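Local coordinates for BMC domain protein (Clostridiales bacterium 1_7_47FAA, PDB 4OLO) that probably forms hexameric tiles of a glycyl-radical propanediol microcompartment shell and can probably bind an iron-sulfur cluster, at residues D33-I38 against A75-T80. Numbering follows the deposited sequence.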
loop_
_atom_site.group_PDB
_atom_site.type_symbol
_atom_site.label_atom_id
_atom_site.label_comp_id
_atom_site.label_asym_id
_atom_site.label_seq_id
_atom_site.Cartn_x
_atom_site.Cartn_y
_atom_site.Cartn_z
ATOM N N ASP B 33 -20.657 19.761 -17.325
ATOM C CA ASP B 33 -21.404 20.700 -16.500
ATOM C C ASP B 33 -21.178 20.274 -15.027
ATOM O O ASP B 33 -21.057 21.120 -14.151
ATOM C CB ASP B 33 -22.882 20.546 -16.886
ATOM C CG ASP B 33 -23.801 21.689 -16.563
ATOM O OD1 ASP B 33 -24.231 21.789 -15.391
ATOM O OD2 ASP B 33 -24.197 22.414 -17.507
ATOM N N ALA B 34 -21.117 18.955 -14.771
ATOM C CA ALA B 34 -20.901 18.385 -13.447
ATOM C C ALA B 34 -20.034 17.117 -13.503
ATOM O O ALA B 34 -19.948 16.469 -14.545
ATOM C CB ALA B 34 -22.231 18.085 -12.774
ATOM N N ILE B 35 -19.377 16.791 -12.377
ATOM C CA ILE B 35 -18.561 15.592 -12.205
ATOM C C ILE B 35 -19.030 14.946 -10.935
ATOM O O ILE B 35 -18.939 15.573 -9.880
ATOM C CB ILE B 35 -17.005 15.825 -12.143
ATOM C CG1 ILE B 35 -16.463 16.568 -13.373
ATOM C CG2 ILE B 35 -16.257 14.494 -11.966
ATOM C CD1 ILE B 35 -14.986 16.896 -13.281
ATOM N N GLY B 36 -19.524 13.712 -11.045
ATOM C CA GLY B 36 -19.899 12.873 -9.908
ATOM C C GLY B 36 -18.719 11.964 -9.583
ATOM O O GLY B 36 -18.145 11.330 -10.481
ATOM N N LEU B 37 -18.306 11.926 -8.321
ATOM C CA LEU B 37 -17.155 11.108 -7.901
ATOM C C LEU B 37 -17.570 10.061 -6.889
ATOM O O LEU B 37 -18.328 10.369 -5.981
ATOM C CB LEU B 37 -16.024 11.983 -7.306
ATOM C CG LEU B 37 -15.370 13.038 -8.214
ATOM C CD1 LEU B 37 -14.523 13.976 -7.405
ATOM C CD2 LEU B 37 -14.564 12.403 -9.363
ATOM N N ILE B 38 -17.116 8.822 -7.076
ATOM C CA ILE B 38 -17.429 7.713 -6.180
ATOM C C ILE B 38 -16.142 6.964 -5.901
ATOM O O ILE B 38 -15.431 6.578 -6.834
ATOM C CB ILE B 38 -18.613 6.762 -6.609
ATOM C CG1 ILE B 38 -19.879 7.510 -7.073
ATOM C CG2 ILE B 38 -19.008 5.817 -5.482
ATOM C CD1 ILE B 38 -20.064 7.429 -8.525
ATOM N N ALA B 75 -15.341 8.389 -11.915
ATOM C CA ALA B 75 -15.780 9.734 -12.285
ATOM C C ALA B 75 -16.877 9.628 -13.343
ATOM O O ALA B 75 -16.757 8.843 -14.289
ATOM C CB ALA B 75 -14.619 10.554 -12.796
ATOM N N ILE B 76 -17.975 10.367 -13.126
ATOM C CA ILE B 76 -19.195 10.421 -13.944
ATOM C C ILE B 76 -19.309 11.872 -14.440
ATOM O O ILE B 76 -19.373 12.797 -13.628
ATOM C CB ILE B 76 -20.423 10.016 -13.035
ATOM C CG1 ILE B 76 -20.422 8.558 -12.567
ATOM C CG2 ILE B 76 -21.758 10.404 -13.579
ATOM C CD1 ILE B 76 -19.763 7.585 -13.502
ATOM N N PHE B 77 -19.355 12.068 -15.744
ATOM C CA PHE B 77 -19.421 13.398 -16.356
ATOM C C PHE B 77 -20.734 13.613 -17.119
ATOM O O PHE B 77 -21.194 12.720 -17.831
ATOM C CB PHE B 77 -18.264 13.559 -17.371
ATOM C CG PHE B 77 -16.871 13.397 -16.827
ATOM C CD1 PHE B 77 -16.308 12.129 -16.676
ATOM C CD2 PHE B 77 -16.096 14.513 -16.508
ATOM C CE1 PHE B 77 -15.012 11.979 -16.178
ATOM C CE2 PHE B 77 -14.785 14.364 -16.016
ATOM C CZ PHE B 77 -14.255 13.095 -15.853
ATOM N N GLY B 78 -21.265 14.826 -17.034
ATOM C CA GLY B 78 -22.466 15.235 -17.746
ATOM C C GLY B 78 -23.114 16.464 -17.141
ATOM O O GLY B 78 -22.498 17.185 -16.347
ATOM N N ASP B 79 -24.386 16.691 -17.488
ATOM C CA ASP B 79 -25.149 17.809 -16.936
ATOM C C ASP B 79 -25.485 17.421 -15.519
ATOM O O ASP B 79 -25.538 16.232 -15.237
ATOM C CB ASP B 79 -26.424 18.072 -17.770
ATOM C CG ASP B 79 -27.370 16.884 -17.854
ATOM O OD1 ASP B 79 -27.084 15.952 -18.634
ATOM O OD2 ASP B 79 -28.396 16.889 -17.135
ATOM N N THR B 80 -25.680 18.402 -14.623
ATOM C CA THR B 80 -25.993 18.199 -13.203
ATOM C C THR B 80 -27.117 17.192 -12.969
ATOM O O THR B 80 -26.937 16.266 -12.178
ATOM C CB THR B 80 -26.287 19.547 -12.508
ATOM O OG1 THR B 80 -25.205 20.440 -12.763
ATOM C CG2 THR B 80 -26.493 19.400 -10.993
#
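The carbonyl oxygen Ile-76 O is gripped twice from strand 34-38: Gly-36 N donates to it at 2.7 Å in the carbonyl plane, nearly straight at 164°, and Ile-35 CA adds a CA-H...O contact at 3.2 Å. Gly-36 O is served in the same way, by Ile-76 N at 2.8 Å and by the CA of Ala-75, so Gly-36 and Ile-76 form a hydrogen-bonded antiparallel pair. At the start of strand 34-38 the ladder widens into a classic beta bulge, where Asp-33 and Ala-34 both face Gly-78. Here Ala-34 N meets Gly-78 O at 2.7 Å, almost along the C=O axis, whereas the return bond from Gly-78 N to Ala-34 O stretches to 3.3 Å. Strands 34-38 and 75-78 are central in the BMC-domain sheet, flanked by strands 2-7 and 58-63. On the face that carries Ile-35, Leu-37, Ala-75 and Phe-77, Ile-35 and Phe-77 run side by side in the same direction. Ile-35 CG1 and Phe-77 CG both lie anti to their own carbonyl carbon, and with the isoleucine chain extended (chi2 176°), Ile-35 CD1 comes obliquely to Phe-77 CE2 at 3.7 Å; Leu-17 of helix 11-17 packs against both. Leu-37 CD2 rests on the methyl of Ala-75, and Leu-37 also packs on Ile-43 of a neighbouring subunit. Within the bulge, Asp-33 holds CG anti to its backbone N (chi1 -159°), placing OD1 3.1 Å from Thr-80 OG1, while Asp-79 N-caps the following helix and bonds Ser-82 through OD1.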